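Local atomic coordinates of acetyltransferase, GNAT family (Streptococcus agalactiae 2603V/R, PDB entry 2Q7B), a protein that probably transfers an acetyl group from acetyl-coenzyme A to an amino group, as members of the GNAT family of N-acetyltransferases do. Residues L89-K94 / L162-I167; T95-K100 / R133-T138; G71-A76 / S85-R90. One frame throughout, in Å; residues are numbered along the deposited sequence.

Interaction 1 of 3, residues L89-K94 / L162-I167; sequences LRIDDK and LDVDYI
Ile91 and Leu89 bring their methyl groups to the ring of Tyr166, and on these branched ends the contact between 89-94 and 162-167 rests. Ile91 CD1 lies 3.6 Å from Tyr166 CD1, and Leu89 CD2 meets the next ring carbon, Tyr166 CE1, also at 3.6 Å; both approach the ring obliquely. The two branches of Ile91 divide the work. While CG1, beside the backbone N (chi1 -61°), carries CD1 to the tyrosine, CG2 is 3.5 Å from Asp165 O and 3.7 Å from Asp165 CB, and its looser neighbour is Val164 CG2. A beta-branched residue suits this place because it can cover two successive residues of the loop at once.

Water links the polar groups beside this apolar patch: it donates to Asp92 OD2 at 2.8 Å and accepts from Asp165 N at 3.0 Å. The other carboxylate oxygen, Asp92 OD1, takes Lys94 N with its anti lone pair and closes an Asx turn; it also receives Thr95 N, so the aspartate is held by the bend that leads into strand 95-103. At the other end of the water bridge, Asp165 is the centre of an inverse gamma turn, in which Tyr166 N makes a weak bond to Val164 O.

Further out, Phe168 packs edge-to-face with Tyr166, whose OH is hydrogen-bonded to Lys99 NZ and to a bound citrate, probably from the crystallisation liquor. The loop between strands 155-157 and 173-179 is thus laid against the end of strand 81-90 and the turn that follows it by methyl-to-ring packing and one bridging water. The methyl groups of Leu89 and Ile91 help hold the ring in place, and its hydroxyl is left to Lys99 and the citrate; whether the citrate marks a functional pocket is not established.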
# COMPACT_ATOMS: atom_id res chain seq x y z
N LEU A 89 15.68 6.89 -11.15
CA LEU A 89 15.56 5.79 -12.11
C LEU A 89 16.50 6.08 -13.26
O LEU A 89 16.38 7.10 -13.91
CB LEU A 89 14.12 5.67 -12.64
CG LEU A 89 13.85 4.57 -13.68
CD1 LEU A 89 13.99 3.17 -13.06
CD2 LEU A 89 12.45 4.72 -14.31
N ARG A 90 17.46 5.18 -13.51
CA ARG A 90 18.37 5.35 -14.64
C ARG A 90 17.66 4.97 -15.94
O ARG A 90 17.05 3.90 -16.04
CB ARG A 90 19.62 4.47 -14.47
CG ARG A 90 20.52 4.45 -15.70
CD ARG A 90 21.70 3.54 -15.55
NE ARG A 90 22.46 3.54 -16.80
CZ ARG A 90 22.21 2.76 -17.86
NH1 ARG A 90 21.21 1.89 -17.86
NH2 ARG A 90 22.96 2.87 -18.93
N ILE A 91 17.72 5.87 -16.92
CA ILE A 91 17.21 5.63 -18.27
C ILE A 91 18.37 5.16 -19.13
O ILE A 91 18.27 4.15 -19.83
CB ILE A 91 16.55 6.88 -18.88
CG1 ILE A 91 15.36 7.32 -18.01
CG2 ILE A 91 16.12 6.63 -20.32
CD1 ILE A 91 14.35 6.20 -17.72
N ASP A 92 19.48 5.89 -19.07
CA ASP A 92 20.71 5.54 -19.79
C ASP A 92 21.88 6.22 -19.08
O ASP A 92 21.66 6.84 -18.05
CB ASP A 92 20.60 5.90 -21.28
CG ASP A 92 20.27 7.37 -21.53
OD1 ASP A 92 20.88 8.27 -20.93
OD2 ASP A 92 19.40 7.62 -22.39
N ASP A 93 23.10 6.11 -19.61
CA ASP A 93 24.29 6.72 -18.97
C ASP A 93 24.19 8.23 -18.71
O ASP A 93 24.83 8.75 -17.78
CB ASP A 93 25.55 6.49 -19.82
CG ASP A 93 26.03 5.05 -19.81
OD1 ASP A 93 25.61 4.25 -18.95
OD2 ASP A 93 26.87 4.73 -20.67
N LYS A 94 23.38 8.91 -19.53
CA LYS A 94 23.20 10.36 -19.47
C LYS A 94 21.94 10.85 -18.78
O LYS A 94 21.96 11.92 -18.18
CB LYS A 94 23.19 10.91 -20.89
N LEU A 162 10.72 16.54 -25.97
CA LEU A 162 11.74 15.86 -25.17
C LEU A 162 11.89 14.47 -25.75
O LEU A 162 10.90 13.75 -25.84
CB LEU A 162 11.31 15.76 -23.70
CG LEU A 162 12.25 15.00 -22.74
CD1 LEU A 162 13.62 15.65 -22.64
CD2 LEU A 162 11.63 14.89 -21.36
N ASP A 163 13.10 14.08 -26.16
CA ASP A 163 13.34 12.74 -26.66
C ASP A 163 14.00 11.97 -25.53
O ASP A 163 15.13 12.26 -25.18
CB ASP A 163 14.24 12.74 -27.90
CG ASP A 163 14.41 11.36 -28.51
OD1 ASP A 163 14.19 10.33 -27.83
OD2 ASP A 163 14.77 11.30 -29.70
N VAL A 164 13.28 11.01 -24.95
CA VAL A 164 13.79 10.25 -23.82
C VAL A 164 13.19 8.83 -23.85
O VAL A 164 12.03 8.65 -24.25
CB VAL A 164 13.49 11.02 -22.50
CG1 VAL A 164 11.97 11.18 -22.28
CG2 VAL A 164 14.13 10.36 -21.29
N ASP A 165 13.97 7.83 -23.46
CA ASP A 165 13.52 6.44 -23.48
C ASP A 165 12.70 6.16 -22.23
O ASP A 165 13.04 5.31 -21.42
CB ASP A 165 14.73 5.50 -23.56
CG ASP A 165 14.36 4.05 -23.86
OD1 ASP A 165 13.33 3.80 -24.52
OD2 ASP A 165 15.13 3.15 -23.47
N TYR A 166 11.59 6.88 -22.10
CA TYR A 166 10.75 6.81 -20.92
C TYR A 166 9.40 7.39 -21.27
O TYR A 166 9.32 8.35 -22.02
CB TYR A 166 11.39 7.63 -19.80
CG TYR A 166 10.65 7.58 -18.50
CD1 TYR A 166 10.74 6.48 -17.66
CD2 TYR A 166 9.87 8.66 -18.08
CE1 TYR A 166 10.08 6.44 -16.46
CE2 TYR A 166 9.21 8.62 -16.90
CZ TYR A 166 9.31 7.52 -16.08
OH TYR A 166 8.64 7.50 -14.88
N ILE A 167 8.35 6.79 -20.74
CA ILE A 167 7.00 7.27 -20.97
C ILE A 167 6.44 7.75 -19.65
O ILE A 167 6.41 7.00 -18.65
CB ILE A 167 6.08 6.15 -21.55
CG1 ILE A 167 6.68 5.50 -22.81
CG2 ILE A 167 4.69 6.72 -21.87
CD1 ILE A 167 6.59 6.30 -24.02
O HOH W 1 16.81 8.55 -23.03

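Interaction 2 of 3, residues T95-K100 / R133-T138; sequences TAVLKK and RIVLDT
Three backbone hydrogen bonds join Thr95-Leu98 to Arg133-Val135 in parallel register: Ala96 N to Arg133 O at 3.1 Å, Val135 N to Ala96 O at 3.0 Å and Leu98 N to Val135 O at 2.9 Å. Beyond them the strands part, and water fills in, donating to Leu98 O and accepting from Asp137 N.

The pair forms the two strands of a right-handed beta-alpha-beta crossover through helix 114-128. The segment axes diverge by 34°, and the parting is consistent with the V-shaped opening between the fourth and fifth strands that holds acetyl-CoA in GNAT relatives.

Among polar side chains, Thr95 OG1 accepts from Arg133 NE at 3.0 Å, with a weak second bond from NH2. A bend at chi3 (71°) brings the guanidinium edge to the hydroxyl, which lies 20° out of its plane, and NH2 also holds Asp163 O. Threonine suits the spot: hydroxyl and methyl both lie beside the arginine.

Among apolar contacts, Val97 CG2 meets Val135 CG2 at 3.8 Å on the face of Thr95 and Arg133. On the other, Ala96 CB, being short, receives Ile134 CD1 at 3.7 Å. Further along, Leu98 lies side by side with Leu136. Phe122 packs on Leu98 and Ile134.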
# COMPACT_ATOMS: atom_id res chain seq x y z
N THR A 95 20.87 10.08 -18.83
CA THR A 95 19.57 10.51 -18.32
C THR A 95 19.00 9.68 -17.18
O THR A 95 19.04 8.46 -17.21
CB THR A 95 18.55 10.51 -19.48
OG1 THR A 95 19.01 11.40 -20.49
CG2 THR A 95 17.16 10.95 -19.03
N ALA A 96 18.46 10.37 -16.19
CA ALA A 96 17.77 9.76 -15.07
C ALA A 96 16.46 10.49 -14.84
O ALA A 96 16.33 11.67 -15.18
CB ALA A 96 18.62 9.79 -13.83
N VAL A 97 15.48 9.79 -14.28
CA VAL A 97 14.19 10.35 -13.95
C VAL A 97 14.13 10.49 -12.42
O VAL A 97 14.55 9.61 -11.70
CB VAL A 97 13.02 9.42 -14.40
CG1 VAL A 97 11.65 10.06 -14.13
CG2 VAL A 97 13.15 9.07 -15.87
N LEU A 98 13.61 11.63 -11.96
CA LEU A 98 13.36 11.89 -10.55
C LEU A 98 11.90 11.47 -10.32
O LEU A 98 11.00 12.00 -10.96
CB LEU A 98 13.61 13.37 -10.24
CG LEU A 98 13.58 13.82 -8.77
CD1 LEU A 98 14.38 15.11 -8.59
CD2 LEU A 98 12.16 13.97 -8.26
N LYS A 99 11.70 10.48 -9.45
CA LYS A 99 10.39 9.89 -9.20
C LYS A 99 10.13 9.77 -7.71
O LYS A 99 11.03 9.90 -6.90
CB LYS A 99 10.35 8.45 -9.74
CG LYS A 99 10.39 8.29 -11.24
CD LYS A 99 10.45 6.82 -11.65
CE LYS A 99 9.18 6.03 -11.35
NZ LYS A 99 8.02 6.58 -12.06
N LYS A 100 8.86 9.47 -7.40
CA LYS A 100 8.39 9.21 -6.06
C LYS A 100 8.89 10.22 -5.03
O LYS A 100 9.34 9.84 -3.96
CB LYS A 100 8.74 7.79 -5.66
CG LYS A 100 8.21 6.72 -6.63
CD LYS A 100 6.70 6.79 -6.84
CE LYS A 100 6.24 5.79 -7.89
NZ LYS A 100 5.15 6.38 -8.72
N ARG A 133 21.54 14.80 -17.39
CA ARG A 133 20.18 15.27 -17.59
C ARG A 133 19.24 14.57 -16.61
O ARG A 133 19.27 13.34 -16.47
CB ARG A 133 19.74 14.97 -19.04
CG ARG A 133 18.35 15.52 -19.40
CD ARG A 133 18.00 15.37 -20.89
NE ARG A 133 17.74 13.99 -21.30
CZ ARG A 133 17.27 13.63 -22.50
NH1 ARG A 133 16.96 14.54 -23.42
NH2 ARG A 133 17.07 12.35 -22.77
N ILE A 134 18.41 15.35 -15.92
CA ILE A 134 17.40 14.82 -15.01
C ILE A 134 16.05 15.32 -15.44
O ILE A 134 15.86 16.52 -15.58
CB ILE A 134 17.62 15.25 -13.55
CG1 ILE A 134 19.02 14.81 -13.07
CG2 ILE A 134 16.48 14.74 -12.65
CD1 ILE A 134 19.36 13.36 -13.18
N VAL A 135 15.10 14.39 -15.62
CA VAL A 135 13.75 14.71 -16.05
C VAL A 135 12.74 14.28 -15.00
O VAL A 135 13.01 13.41 -14.17
CB VAL A 135 13.40 14.06 -17.42
CG1 VAL A 135 14.42 14.45 -18.49
CG2 VAL A 135 13.31 12.54 -17.32
N LEU A 136 11.57 14.91 -15.01
CA LEU A 136 10.52 14.54 -14.08
C LEU A 136 9.22 15.10 -14.59
O LEU A 136 9.20 15.99 -15.44
CB LEU A 136 10.82 15.09 -12.69
CG LEU A 136 10.90 16.61 -12.47
CD1 LEU A 136 9.52 17.26 -12.25
CD2 LEU A 136 11.77 16.89 -11.26
N ASP A 137 8.11 14.57 -14.07
CA ASP A 137 6.84 15.17 -14.40
C ASP A 137 6.14 15.52 -13.10
O ASP A 137 6.44 14.97 -12.04
CB ASP A 137 5.96 14.31 -15.32
CG ASP A 137 5.34 13.17 -14.61
OD1 ASP A 137 6.11 12.51 -13.89
OD2 ASP A 137 4.13 12.93 -14.77
N THR A 138 5.21 16.46 -13.21
CA THR A 138 4.48 16.96 -12.07
C THR A 138 3.09 17.38 -12.54
O THR A 138 2.98 17.93 -13.63
CB THR A 138 5.26 18.16 -11.41
OG1 THR A 138 4.43 18.79 -10.43
CG2 THR A 138 5.68 19.20 -12.43
O HOH W 2 8.78 12.06 -12.59

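Interaction 3 of 3, residues G71-A76 / S85-R90; sequences GQFWIA and SIALLR
Trp74 has the most surface buried here, and it spends its indole on two residues of the facing strand. Its benzo edge lies alongside both: CE3 is 3.5 Å from Ile86 CG2, while CZ3 lies 4.0 Å from Leu88 CB, the tryptophan and leucine side chains pointing the same way. The first torsion sets CG beside the backbone N (chi1 -61°), and the second (chi2 -93°) turns the six-membered ring toward Leu88. A wide flat ring suits a place where one side chain must cover two alternate residues.

Leu88, next in buried area, pairs with Gln72 twice, N to Gln72 O at 2.8 Å and O from Gln72 N at 2.9 Å. Ile86 does likewise with Trp74, where the bond from Trp74 N to Ile86 O is 2.7 Å and nearly straight (173°). These are hydrogen-bonded pairs of the antiparallel hairpin 72-78/81-90.

On the opposite face, Ser85 sets CB 4.0 Å from Phe73 CE1, and its OG bonds Lys100 O of the next strand. Phe73 CD2 touches Ala87 CB at 3.5 Å, the short alanine letting the phenyl ring lie close to the strand in a non-hydrogen-bonded pair.

Helix 114-128 covers the Trp74 face, where Phe125 meets the indole edge-to-face. Peptide polarity is therefore spent between the strands, and hydrocarbon and aromatic surface is presented to the helix.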
# COMPACT_ATOMS: atom_id res chain seq x y z
N GLY A 71 19.91 2.67 -10.10
CA GLY A 71 19.07 3.74 -9.63
C GLY A 71 19.16 3.69 -8.11
O GLY A 71 20.01 3.02 -7.54
N GLN A 72 18.26 4.40 -7.45
CA GLN A 72 18.28 4.42 -6.02
C GLN A 72 16.93 4.92 -5.52
O GLN A 72 16.14 5.48 -6.29
CB GLN A 72 19.50 5.24 -5.53
CG GLN A 72 19.82 5.13 -4.06
CD GLN A 72 19.86 3.70 -3.58
OE1 GLN A 72 18.86 3.19 -3.07
NE2 GLN A 72 20.97 3.04 -3.79
N PHE A 73 16.64 4.62 -4.26
CA PHE A 73 15.40 5.02 -3.62
C PHE A 73 15.75 5.42 -2.20
O PHE A 73 16.33 4.63 -1.47
CB PHE A 73 14.37 3.88 -3.64
CG PHE A 73 12.95 4.33 -3.39
CD1 PHE A 73 12.54 4.78 -2.14
CD2 PHE A 73 12.01 4.30 -4.41
CE1 PHE A 73 11.23 5.21 -1.93
CE2 PHE A 73 10.72 4.71 -4.20
CZ PHE A 73 10.33 5.18 -2.96
N TRP A 74 15.41 6.65 -1.81
CA TRP A 74 15.69 7.13 -0.46
C TRP A 74 14.43 7.40 0.34
O TRP A 74 13.43 7.86 -0.18
CB TRP A 74 16.49 8.43 -0.49
CG TRP A 74 17.85 8.35 -1.14
CD1 TRP A 74 19.05 8.10 -0.54
CD2 TRP A 74 18.15 8.53 -2.54
NE1 TRP A 74 20.06 8.12 -1.45
CE2 TRP A 74 19.54 8.39 -2.69
CE3 TRP A 74 17.36 8.80 -3.68
CZ2 TRP A 74 20.18 8.51 -3.92
CZ3 TRP A 74 17.99 8.94 -4.89
CH2 TRP A 74 19.39 8.78 -5.01
N ILE A 75 14.53 7.15 1.64
CA ILE A 75 13.47 7.50 2.56
C ILE A 75 14.00 8.45 3.65
O ILE A 75 15.12 8.30 4.13
CB ILE A 75 12.78 6.25 3.20
CG1 ILE A 75 13.83 5.32 3.85
CG2 ILE A 75 11.89 5.54 2.18
CD1 ILE A 75 13.25 4.13 4.57
N ALA A 76 13.18 9.44 4.01
CA ALA A 76 13.48 10.32 5.12
C ALA A 76 12.72 9.76 6.30
O ALA A 76 11.52 9.47 6.20
CB ALA A 76 13.01 11.73 4.86
N SER A 85 10.24 10.80 0.73
CA SER A 85 10.87 9.86 -0.18
C SER A 85 11.31 10.56 -1.45
O SER A 85 10.79 11.62 -1.81
CB SER A 85 9.90 8.71 -0.52
OG SER A 85 8.77 9.12 -1.29
N ILE A 86 12.32 9.98 -2.11
CA ILE A 86 12.72 10.39 -3.44
C ILE A 86 13.43 9.20 -4.11
O ILE A 86 14.02 8.38 -3.43
CB ILE A 86 13.58 11.66 -3.46
CG1 ILE A 86 13.55 12.30 -4.85
CG2 ILE A 86 15.01 11.37 -3.01
CD1 ILE A 86 14.15 13.71 -4.89
N ALA A 87 13.35 9.10 -5.43
CA ALA A 87 13.95 8.00 -6.15
C ALA A 87 14.58 8.49 -7.43
O ALA A 87 14.13 9.48 -8.01
CB ALA A 87 12.89 6.96 -6.50
N LEU A 88 15.61 7.78 -7.84
CA LEU A 88 16.28 8.02 -9.10
C LEU A 88 16.17 6.75 -9.92
O LEU A 88 16.51 5.67 -9.43
CB LEU A 88 17.76 8.40 -8.89
CG LEU A 88 18.58 8.72 -10.14
CD1 LEU A 88 19.71 9.68 -9.84
CD2 LEU A 88 19.13 7.46 -10.85
N LEU A 89 15.68 6.89 -11.15
CA LEU A 89 15.56 5.79 -12.11
C LEU A 89 16.50 6.08 -13.26
O LEU A 89 16.38 7.10 -13.91
CB LEU A 89 14.12 5.67 -12.64
CG LEU A 89 13.85 4.57 -13.68
CD1 LEU A 89 13.99 3.17 -13.06
CD2 LEU A 89 12.45 4.72 -14.31
N ARG A 90 17.46 5.18 -13.51
CA ARG A 90 18.37 5.35 -14.64
C ARG A 90 17.66 4.97 -15.94
O ARG A 90 17.05 3.90 -16.04
CB ARG A 90 19.62 4.47 -14.47
CG ARG A 90 20.52 4.45 -15.70
CD ARG A 90 21.70 3.54 -15.55
NE ARG A 90 22.46 3.54 -16.80
CZ ARG A 90 22.21 2.76 -17.86
NH1 ARG A 90 21.21 1.89 -17.86
NH2 ARG A 90 22.96 2.87 -18.93

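From the N terminus, interaction 3 comes first: it closes the short hairpin in which strand 72-78 turns back as strand 81-90. The end of that second strand is shared with interaction 1, whose long loop starts at 89-94 and closes at 162-167. Within this span lies interaction 2, which closes the crossover from strand 95-103 through helix 114-128 to strand 133-139. Interactions 2 and 3 follow in series, without crossing, and meet where strands 81-90 and 95-103 lie side by side: Leu89 O and Val97 N are 2.9 Å apart. Together they join four adjacent strands of the central sheet; interaction 1 brings the loop before strand 173-179 to the ends of the central strands.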